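GH62 hydrolase (Scytalidium thermophilum, PDB 4PVA) probably removes alpha-L-arabinofuranosyl side groups from arabinoxylan, acting as an arabinofuranosidase of glycoside hydrolase family 62. Local coordinates at residues V142-G147 against C179-S184; W165-D170 against D259-Q264; R192-L197 against G203-E208; I209-T214 against Y218-A223. All blocks are in the same frame, centred on the assembly; numbering follows the deposited sequence. Where two conformers were deposited one is given.

Contact 1: V142-G147 against C179-S184; sequences VFYPNG and CHLFSS. With PO4 (phosphate ion), chain G.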
# COMPACT_ATOMS: atom_id res chain seq x y z
N VAL A 142 4.70 17.85 2.43
CA VAL A 142 3.38 17.35 2.85
C VAL A 142 2.27 17.78 1.91
O VAL A 142 2.33 18.84 1.27
CB VAL A 142 3.06 17.70 4.31
CG1 VAL A 142 4.12 17.08 5.21
CG2 VAL A 142 2.93 19.20 4.52
N PHE A 143 1.25 16.94 1.80
CA PHE A 143 0.07 17.24 1.00
C PHE A 143 -0.86 18.26 1.67
O PHE A 143 -1.67 18.86 0.96
CB PHE A 143 -0.73 15.97 0.66
CG PHE A 143 -0.07 15.08 -0.36
CD1 PHE A 143 -0.12 15.39 -1.69
CD2 PHE A 143 0.57 13.89 0.02
CE1 PHE A 143 0.43 14.58 -2.64
CE2 PHE A 143 1.14 13.08 -0.92
CZ PHE A 143 1.08 13.41 -2.25
N TYR A 144 -0.83 18.35 2.99
CA TYR A 144 -1.70 19.23 3.76
C TYR A 144 -0.82 20.22 4.50
O TYR A 144 -0.39 19.95 5.60
CB TYR A 144 -2.59 18.46 4.72
CG TYR A 144 -3.48 17.41 4.03
CD1 TYR A 144 -4.72 17.76 3.51
CD2 TYR A 144 -3.08 16.09 3.94
CE1 TYR A 144 -5.54 16.80 2.93
CE2 TYR A 144 -3.88 15.12 3.35
CZ TYR A 144 -5.12 15.50 2.87
OH TYR A 144 -5.95 14.51 2.36
N PRO A 145 -0.50 21.36 3.86
CA PRO A 145 0.50 22.30 4.42
C PRO A 145 0.19 22.80 5.83
O PRO A 145 1.12 23.14 6.57
CB PRO A 145 0.49 23.44 3.42
CG PRO A 145 0.01 22.86 2.16
CD PRO A 145 -1.00 21.83 2.55
N ASN A 146 -1.07 22.87 6.23
CA ASN A 146 -1.41 23.39 7.56
C ASN A 146 -1.49 22.31 8.61
O ASN A 146 -1.70 22.65 9.78
CB ASN A 146 -2.70 24.19 7.52
CG ASN A 146 -2.56 25.40 6.64
OD1 ASN A 146 -1.57 26.13 6.76
ND2 ASN A 146 -3.47 25.56 5.71
N GLY A 147 -1.31 21.04 8.24
CA GLY A 147 -1.39 19.98 9.23
C GLY A 147 -2.60 19.07 9.06
O GLY A 147 -3.27 19.03 8.01
N CYS A 179 -6.79 13.74 -9.07
CA CYS A 179 -5.85 12.95 -8.27
C CYS A 179 -6.41 12.87 -6.88
O CYS A 179 -6.68 13.88 -6.24
CB CYS A 179 -4.49 13.64 -8.20
SG CYS A 179 -3.82 14.04 -9.84
N HIS A 180 -6.57 11.65 -6.38
CA HIS A 180 -7.23 11.39 -5.09
C HIS A 180 -6.20 10.87 -4.11
O HIS A 180 -5.34 10.10 -4.48
CB HIS A 180 -8.34 10.35 -5.28
CG HIS A 180 -9.37 10.76 -6.26
ND1 HIS A 180 -10.55 11.36 -5.91
CD2 HIS A 180 -9.39 10.61 -7.60
CE1 HIS A 180 -11.26 11.56 -7.01
NE2 HIS A 180 -10.59 11.10 -8.04
N LEU A 181 -6.31 11.30 -2.87
CA LEU A 181 -5.44 10.88 -1.79
C LEU A 181 -6.33 10.29 -0.70
O LEU A 181 -7.12 11.00 -0.07
CB LEU A 181 -4.66 12.07 -1.24
CG LEU A 181 -3.84 11.86 0.02
CD1 LEU A 181 -2.77 10.84 -0.19
CD2 LEU A 181 -3.22 13.20 0.39
N PHE A 182 -6.17 9.00 -0.48
CA PHE A 182 -6.90 8.25 0.54
C PHE A 182 -6.04 8.06 1.75
O PHE A 182 -4.81 7.97 1.66
CB PHE A 182 -7.31 6.88 0.01
CG PHE A 182 -8.38 6.92 -1.06
CD1 PHE A 182 -8.03 7.13 -2.41
CD2 PHE A 182 -9.72 6.69 -0.77
CE1 PHE A 182 -8.98 7.13 -3.39
CE2 PHE A 182 -10.67 6.68 -1.75
CZ PHE A 182 -10.32 6.92 -3.07
N SER A 183 -6.67 7.98 2.93
CA SER A 183 -5.97 7.72 4.17
C SER A 183 -6.93 7.14 5.19
O SER A 183 -8.15 7.20 5.04
CB SER A 183 -5.33 9.02 4.67
OG SER A 183 -6.28 10.02 4.99
N SER A 184 -6.37 6.58 6.25
CA SER A 184 -7.14 5.92 7.31
C SER A 184 -6.80 6.56 8.66
O SER A 184 -5.79 7.26 8.78
CB SER A 184 -6.79 4.42 7.36
OG SER A 184 -7.25 3.74 6.19
P PO4 G . -13.05 10.00 -10.72
O1 PO4 G . -13.80 10.08 -9.42
O2 PO4 G . -11.74 10.76 -10.64
O3 PO4 G . -13.89 10.67 -11.80
O4 PO4 G . -12.87 8.49 -11.06
O HOH W 1 -6.83 11.64 2.78

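Contact 2: W165-D170 against D259-Q264; sequences WVVCDD and DRIDGQ. With PO4 (phosphate ion), chain G.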
# COMPACT_ATOMS: atom_id res chain seq x y z
N TRP A 165 -2.52 6.88 0.17
CA TRP A 165 -2.59 6.27 -1.16
C TRP A 165 -3.07 7.27 -2.19
O TRP A 165 -4.17 7.81 -2.04
CB TRP A 165 -3.58 5.08 -1.13
CG TRP A 165 -3.67 4.36 -2.43
CD1 TRP A 165 -4.47 4.65 -3.50
CD2 TRP A 165 -2.91 3.22 -2.80
NE1 TRP A 165 -4.24 3.76 -4.52
CE2 TRP A 165 -3.27 2.89 -4.11
CE3 TRP A 165 -1.94 2.47 -2.15
CZ2 TRP A 165 -2.74 1.80 -4.77
CZ3 TRP A 165 -1.38 1.40 -2.83
CH2 TRP A 165 -1.78 1.08 -4.11
N VAL A 166 -2.29 7.50 -3.24
CA VAL A 166 -2.72 8.33 -4.35
C VAL A 166 -3.14 7.48 -5.55
O VAL A 166 -2.49 6.50 -5.90
CB VAL A 166 -1.58 9.29 -4.79
CG1 VAL A 166 -1.86 9.99 -6.12
CG2 VAL A 166 -1.30 10.29 -3.69
N VAL A 167 -4.21 7.90 -6.20
CA VAL A 167 -4.61 7.36 -7.49
C VAL A 167 -5.25 8.45 -8.31
O VAL A 167 -6.07 9.22 -7.81
CB VAL A 167 -5.50 6.10 -7.33
CG1 VAL A 167 -6.73 6.41 -6.49
CG2 VAL A 167 -5.91 5.55 -8.70
N CYS A 168 -4.89 8.52 -9.58
CA CYS A 168 -5.36 9.55 -10.49
C CYS A 168 -6.19 8.93 -11.59
O CYS A 168 -5.87 7.86 -12.07
CB CYS A 168 -4.19 10.33 -11.10
SG CYS A 168 -2.98 10.91 -9.88
N ASP A 169 -7.28 9.61 -11.97
CA ASP A 169 -8.09 9.13 -13.12
C ASP A 169 -7.36 9.46 -14.43
O ASP A 169 -6.31 10.10 -14.42
CB ASP A 169 -9.54 9.63 -13.07
CG ASP A 169 -9.70 11.15 -13.32
OD1 ASP A 169 -9.07 11.63 -14.30
OD2 ASP A 169 -10.48 11.83 -12.61
N ASP A 170 -7.86 8.91 -15.53
CA ASP A 170 -7.15 9.08 -16.81
C ASP A 170 -7.92 10.01 -17.74
O ASP A 170 -7.79 9.90 -18.98
CB ASP A 170 -6.78 7.73 -17.45
CG ASP A 170 -7.94 7.05 -18.06
OD1 ASP A 170 -9.07 7.50 -17.81
OD2 ASP A 170 -7.75 6.05 -18.81
N ASP A 259 -17.53 2.27 -10.21
CA ASP A 259 -17.38 2.82 -11.55
C ASP A 259 -16.48 4.04 -11.60
O ASP A 259 -16.15 4.49 -12.67
CB ASP A 259 -18.76 3.10 -12.18
CG ASP A 259 -19.60 4.11 -11.40
OD1 ASP A 259 -19.08 4.83 -10.52
OD2 ASP A 259 -20.83 4.25 -11.73
N ARG A 260 -16.09 4.58 -10.45
CA ARG A 260 -15.22 5.76 -10.41
C ARG A 260 -14.49 5.79 -9.08
O ARG A 260 -14.83 5.05 -8.17
CB ARG A 260 -16.01 7.04 -10.69
CG ARG A 260 -16.96 7.45 -9.60
CD ARG A 260 -18.10 8.33 -10.12
NE ARG A 260 -19.22 7.56 -10.65
CZ ARG A 260 -20.37 8.10 -11.04
NH1 ARG A 260 -20.52 9.40 -10.95
NH2 ARG A 260 -21.36 7.34 -11.51
N ILE A 261 -13.46 6.61 -8.97
CA ILE A 261 -12.65 6.65 -7.73
C ILE A 261 -13.44 7.27 -6.57
O ILE A 261 -13.32 6.80 -5.42
CB ILE A 261 -11.32 7.37 -7.98
CG1 ILE A 261 -10.50 6.63 -9.05
CG2 ILE A 261 -10.56 7.51 -6.66
CD1 ILE A 261 -9.39 7.44 -9.62
N ASP A 262 -14.20 8.31 -6.86
CA ASP A 262 -15.07 8.97 -5.86
C ASP A 262 -16.53 8.64 -6.16
O ASP A 262 -17.32 9.50 -6.55
CB ASP A 262 -14.92 10.49 -5.83
CG ASP A 262 -15.90 11.16 -4.84
OD1 ASP A 262 -16.43 10.46 -3.92
OD2 ASP A 262 -16.16 12.38 -4.98
N GLY A 263 -16.86 7.38 -6.06
CA GLY A 263 -18.23 6.93 -6.32
C GLY A 263 -18.69 6.05 -5.19
O GLY A 263 -18.23 6.12 -4.05
N GLN A 264 -19.59 5.16 -5.55
CA GLN A 264 -20.25 4.29 -4.61
C GLN A 264 -19.56 2.93 -4.65
O GLN A 264 -19.61 2.25 -5.66
CB GLN A 264 -21.77 4.25 -4.93
CG GLN A 264 -22.50 5.60 -4.68
CD GLN A 264 -23.99 5.54 -5.01
OE1 GLN A 264 -24.48 6.16 -5.97
NE2 GLN A 264 -24.72 4.77 -4.23
P PO4 G . -13.05 10.00 -10.72
O1 PO4 G . -13.80 10.08 -9.42
O2 PO4 G . -11.74 10.76 -10.64
O3 PO4 G . -13.89 10.67 -11.80
O4 PO4 G . -12.87 8.49 -11.06

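Contact 3: R192-L197 against G203-E208; sequences RSQTTL and GMSEPE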
# COMPACT_ATOMS: atom_id res chain seq x y z
N ARG A 192 -10.83 10.65 1.85
CA ARG A 192 -10.40 10.95 0.48
C ARG A 192 -10.39 12.44 0.24
O ARG A 192 -11.40 13.11 0.45
CB ARG A 192 -11.32 10.29 -0.53
CG ARG A 192 -10.91 10.44 -2.00
CD ARG A 192 -12.08 10.09 -2.95
NE ARG A 192 -13.18 11.00 -2.77
CZ ARG A 192 -13.19 12.25 -3.17
NH1 ARG A 192 -12.23 12.73 -3.95
NH2 ARG A 192 -14.19 13.04 -2.84
N SER A 193 -9.26 12.93 -0.25
CA SER A 193 -9.11 14.31 -0.79
C SER A 193 -8.84 14.23 -2.27
O SER A 193 -8.48 13.17 -2.80
CB SER A 193 -7.96 15.04 -0.13
OG SER A 193 -8.22 15.30 1.26
N GLN A 194 -8.94 15.38 -2.95
CA GLN A 194 -8.62 15.44 -4.37
C GLN A 194 -7.98 16.76 -4.74
O GLN A 194 -8.15 17.77 -4.07
CB GLN A 194 -9.87 15.20 -5.22
CG GLN A 194 -10.92 16.28 -5.03
CD GLN A 194 -12.18 16.00 -5.77
OE1 GLN A 194 -12.80 14.96 -5.61
NE2 GLN A 194 -12.59 16.95 -6.59
N THR A 195 -7.31 16.71 -5.87
CA THR A 195 -6.82 17.91 -6.57
C THR A 195 -6.79 17.57 -8.05
O THR A 195 -7.03 16.46 -8.46
CB THR A 195 -5.44 18.33 -6.05
OG1 THR A 195 -5.18 19.67 -6.57
CG2 THR A 195 -4.35 17.40 -6.45
N THR A 196 -6.54 18.54 -8.92
CA THR A 196 -6.46 18.25 -10.35
C THR A 196 -5.07 17.73 -10.71
O THR A 196 -4.09 18.03 -10.02
CB THR A 196 -6.77 19.47 -11.22
OG1 THR A 196 -5.76 20.44 -11.00
CG2 THR A 196 -8.15 20.01 -10.90
N LEU A 197 -5.00 17.01 -11.83
CA LEU A 197 -3.72 16.53 -12.32
C LEU A 197 -2.75 17.71 -12.54
O LEU A 197 -1.58 17.62 -12.21
CB LEU A 197 -3.93 15.72 -13.61
CG LEU A 197 -2.74 14.92 -14.09
CD1 LEU A 197 -2.49 13.68 -13.25
CD2 LEU A 197 -2.91 14.47 -15.51
N GLY A 203 -2.80 21.47 -3.71
CA GLY A 203 -4.21 21.74 -3.77
C GLY A 203 -5.13 20.66 -3.25
O GLY A 203 -6.32 20.74 -3.49
N MSE A 204 -4.62 19.68 -2.50
CA MSE A 204 -5.52 18.62 -1.97
C MSE A 204 -6.61 19.24 -1.11
O MSE A 204 -6.36 20.04 -0.23
CB MSE A 204 -4.76 17.56 -1.14
CG MSE A 204 -3.91 16.64 -1.98
SE MSE A 204 -5.07 15.48 -3.06
CE MSE A 204 -3.65 14.56 -4.03
N SER A 205 -7.84 18.88 -1.40
CA SER A 205 -9.02 19.40 -0.73
C SER A 205 -9.15 18.90 0.71
O SER A 205 -8.45 17.97 1.14
CB SER A 205 -10.25 18.92 -1.49
OG SER A 205 -10.30 17.49 -1.49
N GLU A 206 -10.09 19.46 1.45
CA GLU A 206 -10.42 18.92 2.77
C GLU A 206 -10.93 17.51 2.52
O GLU A 206 -11.68 17.27 1.60
CB GLU A 206 -11.51 19.74 3.48
CG GLU A 206 -11.98 19.20 4.83
CD GLU A 206 -11.00 19.42 5.99
OE1 GLU A 206 -11.28 18.85 7.13
OE2 GLU A 206 -9.99 20.17 5.70
N PRO A 207 -10.51 16.54 3.34
CA PRO A 207 -10.98 15.18 3.08
C PRO A 207 -12.45 15.02 3.35
O PRO A 207 -13.04 15.76 4.14
CB PRO A 207 -10.18 14.32 4.08
CG PRO A 207 -9.08 15.21 4.58
CD PRO A 207 -9.54 16.60 4.45
N GLU A 208 -13.02 14.02 2.70
CA GLU A 208 -14.38 13.54 2.98
C GLU A 208 -14.26 12.11 3.49
O GLU A 208 -13.36 11.35 3.05
CB GLU A 208 -15.21 13.61 1.68
CG GLU A 208 -15.41 15.07 1.25
CD GLU A 208 -16.17 15.27 -0.05
OE1 GLU A 208 -16.34 14.29 -0.79
OE2 GLU A 208 -16.58 16.43 -0.34
O HOH W 2 -12.49 15.62 -0.60

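Contact 4: I209-T214 against Y218-A223; sequences IVLQDT and YALWEA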
# COMPACT_ATOMS: atom_id res chain seq x y z
N ILE A 209 -15.16 11.69 4.36
CA ILE A 209 -15.25 10.30 4.77
C ILE A 209 -15.97 9.54 3.67
O ILE A 209 -17.14 9.86 3.39
CB ILE A 209 -15.99 10.16 6.12
CG1 ILE A 209 -15.17 10.81 7.24
CG2 ILE A 209 -16.23 8.69 6.41
CD1 ILE A 209 -15.89 10.95 8.57
N VAL A 210 -15.32 8.58 3.04
CA VAL A 210 -15.95 7.88 1.93
C VAL A 210 -16.54 6.54 2.35
O VAL A 210 -17.50 6.10 1.76
CB VAL A 210 -15.01 7.71 0.72
CG1 VAL A 210 -14.69 9.06 0.08
CG2 VAL A 210 -13.79 6.97 1.09
N LEU A 211 -15.97 5.90 3.36
CA LEU A 211 -16.52 4.69 3.98
C LEU A 211 -16.21 4.71 5.45
O LEU A 211 -15.20 5.25 5.87
CB LEU A 211 -15.88 3.45 3.41
CG LEU A 211 -16.15 3.02 2.00
CD1 LEU A 211 -15.33 1.78 1.70
CD2 LEU A 211 -17.62 2.80 1.71
N GLN A 212 -17.12 4.14 6.25
CA GLN A 212 -16.87 4.01 7.67
C GLN A 212 -17.54 2.78 8.24
O GLN A 212 -18.61 2.37 7.76
CB GLN A 212 -17.28 5.29 8.43
CG GLN A 212 -18.75 5.61 8.35
CD GLN A 212 -19.13 6.89 9.08
OE1 GLN A 212 -18.27 7.66 9.52
NE2 GLN A 212 -20.42 7.13 9.21
N ASP A 213 -16.92 2.18 9.26
CA ASP A 213 -17.57 1.12 10.03
C ASP A 213 -17.34 1.40 11.51
O ASP A 213 -16.43 0.86 12.13
CB ASP A 213 -17.07 -0.27 9.66
CG ASP A 213 -17.95 -1.37 10.23
OD1 ASP A 213 -18.38 -1.24 11.40
OD2 ASP A 213 -18.21 -2.35 9.51
N THR A 214 -18.19 2.27 12.05
CA THR A 214 -18.04 2.78 13.39
C THR A 214 -18.29 1.70 14.45
O THR A 214 -17.68 1.74 15.51
CB THR A 214 -18.97 3.99 13.62
OG1 THR A 214 -20.31 3.59 13.38
CG2 THR A 214 -18.61 5.10 12.64
N TYR A 218 -12.36 -2.41 13.18
CA TYR A 218 -11.42 -3.35 12.63
C TYR A 218 -11.87 -3.96 11.33
O TYR A 218 -11.07 -4.60 10.64
CB TYR A 218 -11.08 -4.44 13.65
CG TYR A 218 -10.56 -3.83 14.92
CD1 TYR A 218 -9.33 -3.22 14.96
CD2 TYR A 218 -11.35 -3.80 16.06
CE1 TYR A 218 -8.88 -2.61 16.12
CE2 TYR A 218 -10.91 -3.21 17.23
CZ TYR A 218 -9.68 -2.61 17.23
OH TYR A 218 -9.24 -2.01 18.41
N ALA A 219 -13.11 -3.73 10.94
CA ALA A 219 -13.60 -4.12 9.62
C ALA A 219 -13.11 -3.19 8.51
O ALA A 219 -13.17 -3.55 7.32
CB ALA A 219 -15.12 -4.16 9.62
N LEU A 220 -12.64 -2.00 8.85
CA LEU A 220 -12.22 -1.01 7.86
C LEU A 220 -10.97 -0.35 8.39
O LEU A 220 -10.92 0.87 8.63
CB LEU A 220 -13.33 0.02 7.59
CG LEU A 220 -13.15 0.82 6.30
CD1 LEU A 220 -13.55 -0.04 5.10
CD2 LEU A 220 -13.96 2.09 6.34
N TRP A 221 -9.95 -1.16 8.63
CA TRP A 221 -8.87 -0.79 9.55
C TRP A 221 -7.87 0.15 8.93
O TRP A 221 -7.69 1.27 9.42
CB TRP A 221 -8.23 -2.07 10.09
CG TRP A 221 -7.12 -1.86 11.10
CD1 TRP A 221 -5.82 -2.33 10.99
CD2 TRP A 221 -7.19 -1.16 12.32
NE1 TRP A 221 -5.10 -1.93 12.07
CE2 TRP A 221 -5.90 -1.20 12.90
CE3 TRP A 221 -8.20 -0.49 12.98
CZ2 TRP A 221 -5.60 -0.64 14.16
CZ3 TRP A 221 -7.90 0.09 14.25
CH2 TRP A 221 -6.61 0.01 14.80
N GLU A 222 -7.19 -0.27 7.87
CA GLU A 222 -6.22 0.60 7.24
C GLU A 222 -5.72 -0.05 5.96
O GLU A 222 -6.34 -0.96 5.41
CB GLU A 222 -5.11 1.08 8.18
CG GLU A 222 -4.39 -0.16 8.63
CD GLU A 222 -3.18 0.08 9.56
OE1 GLU A 222 -3.09 0.94 10.45
OE2 GLU A 222 -2.27 -0.70 9.38
N ALA A 223 -4.64 0.49 5.43
CA ALA A 223 -3.88 -0.11 4.34
C ALA A 223 -4.71 -0.20 3.06
O ALA A 223 -4.65 -1.18 2.31
CB ALA A 223 -3.31 -1.46 4.75

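Contact 1: V142-G147 against C179-S184
Leu-181 meets Phe-143 and Tyr-144 through a single methyl group. Its CB is directed at segment 142-147, and the next carbon, CG, lies 4.1 Å from Tyr-144 OH. With CG anti to the backbone N (chi1 172°), chi2 (61°) then turns CD2 to the two aromatic side chains. CD2 approaches the far end of the tyrosine, 3.6 Å from Tyr-144 CE2, and sits at the same time 3.7 Å from Phe-143 CB. Neither ring is met squarely on a face or at an edge; the methyl approaches both obliquely. The other methyl, CD1, turns to strand 162-168, 3.8 Å from Val-166 CG2.

No direct hydrogen bond crosses between the segments, but one water bridges them. It gives a hydrogen to Leu-181 O at 2.9 Å and is also bonded to Tyr-144 OH (3.0 Å) and Ser-183 OG (2.8 Å). The tyrosine hydroxyl has a further hydrogen-bonding partner in Ser-193 OG. At the other end of the residue, Tyr-144 begins a type I turn closed by Gly-147 N on Tyr-144 O. On the opposite face of strand 178-184, His-180 NE2 donates in the plane of its ring to O2 of a phosphate, nearly straight at 166°.

In what is, for this family, a five-bladed beta-propeller, the contact links two consecutive blades: segment 142-147 leaves the outer strand 141-142 of one and leads to helix 150-155, while Leu-181 lies on strand 178-184 of the next, between strands 162-168 and 189-196.

Contact 2: W165-D170 against D259-Q264
Ile-261 is the residue that bridges the two segments, placing its two branches against Val-167 and Asp-169. It reaches toward Val-167 tip to tip: Ile-261 CG2 stands 4.0 Å from Val-167 CG1, and Val-167 CG2 faces the delta methyl at 4.1 Å from Ile-261 CD1. Because CG1 of the isoleucine lies beside its own backbone N (chi1 -61°) and the chain then extends, CD1 runs on past the valine to the backbone where the strand ends, 3.8 Å from Asp-169 N. His-180 and Phe-182 of the adjacent strand, together with Tyr-238, also touch Ile-261, so that it is buried.

The two segments come from neighbouring blades of the five-bladed beta-propeller expected of this family. Strand 162-168 is the first of its blade, whereas 259-264 is the loop between the third and fourth strands, 251-258 and 266-267, of the next.

Beside the apolar contact sits a phosphate, probably from the crystallisation liquor. The loop offers it two successive backbone N-H groups, Ile-261 N to O4 at 2.9 Å and Asp-262 N to O1 at 3.1 Å, the first bond almost straight at 173°. From the strand side, Asp-169 OD2 lies 2.6 Å from phosphate O2. The same carboxylate oxygen accepts a hydrogen bond from Leu-178 N, and Asp-169 OD1 takes the N-H of Glu-171, which together fix the rotation of the acid group.

Contact 3: R192-L197 against G203-E208
Arg-192 and Glu-208 form an antiparallel hydrogen-bonded pair, each backbone N donating to the other's carbonyl O at 2.9 Å. Their side chains run alongside each other in the same direction to a weak salt bridge, seen for one conformer of the glutamate, Arg-192 NH2 to Glu-208 OE1 at 3.2 Å, bent to 120°, with guanidinium and carboxylate planes 84° apart. NH1 donates to Gln-194 OE1 and to His-180 ND1; in the conformers described, NH2 also pairs with Asp-262.

Further along, serines replace regular strand pairing. Ser-205 N donates to Gln-194 O, but the return bond runs from Gln-194 N to the side-chain atom Ser-205 OG (2.9 Å). Ser-193 OG, beside its own backbone N (chi1 -67°), donates to Ser-205 O at 2.7 Å from above the carbonyl plane; Tyr-144 OH is its other partner. A water donates to Arg-192 O and Glu-206 O and accepts from Ser-205 OG.

Selenomethionine Met-204 lies across the strand, its SE 3.6 Å from Gln-194 C and its CE 3.8 Å from Thr-195 CG2. Such an irregular, side-chain-mediated approach leads the chain from the third strand into the outer fourth strand of a four-stranded antiparallel propeller blade.

Contact 4: I209-T214 against Y218-A223
Leu-211 and Leu-220 make the main apolar contact. The delta methyl Leu-220 CD2 is brought against the strand backbone, 3.8 Å from Leu-211 CB and 3.4 Å from Leu-211 O, and goes on to touch Gln-212 CA at 3.7 Å. It is the position of CG, anti to the backbone N of Leu-220 (chi1 -163°), that lays this branch along the peptide. Asp-213 CB stands 4.3 Å from Leu-220 CB. The Leu-211 side chain also packs on Leu-240 of the neighbouring blade.

These segments form the passage from one propeller blade to the next: strand 208-212 is the outer, fourth strand of its blade, and a loop with a 3-10 segment at 218-219 leads into strand 222-229, the first strand of the next blade. Classic beta bulges mark both sides, Val-210 and Leu-211 facing Leu-190, and Trp-221 and Glu-222 facing Glu-243.

One contact mixes polar and apolar atoms: Asp-213 OD2 rests against the methyl Ala-219 CB at 3.6 Å. The aspartate's polar end is engaged within the loop, since OD1 accepts the N-H of Asn-216. Ala-219 O is taken by Arg-254 NH1.

Aromatic packing is local to 218-223: Tyr-218 CD1 sits 3.5 Å above one face of the Trp-221 ring, displaced toward its rim.

How the contacts relate
Contacts 1 and 2 are buried, contact 3 is partly so, and contact 4 lies at the surface. The first three share one blade: strands 162-168, 178-184 and 189-196 are neighbours in its sheet, and contact 4 begins on its last strand, 208-212. Contact 3 works within that blade and is rich in hydrogen bonds, whereas contacts 1, 2 and 4 reach adjacent blades and meet mainly through apolar groups, without direct hydrogen bonds between their segments. Polar links also tie contacts together: the phosphate joins contacts 1 and 2, and the salt bridge of Arg-192 with Asp-262 joins 2 and 3. Contacts 3 and 4 are nested in the loop closed by contact 2.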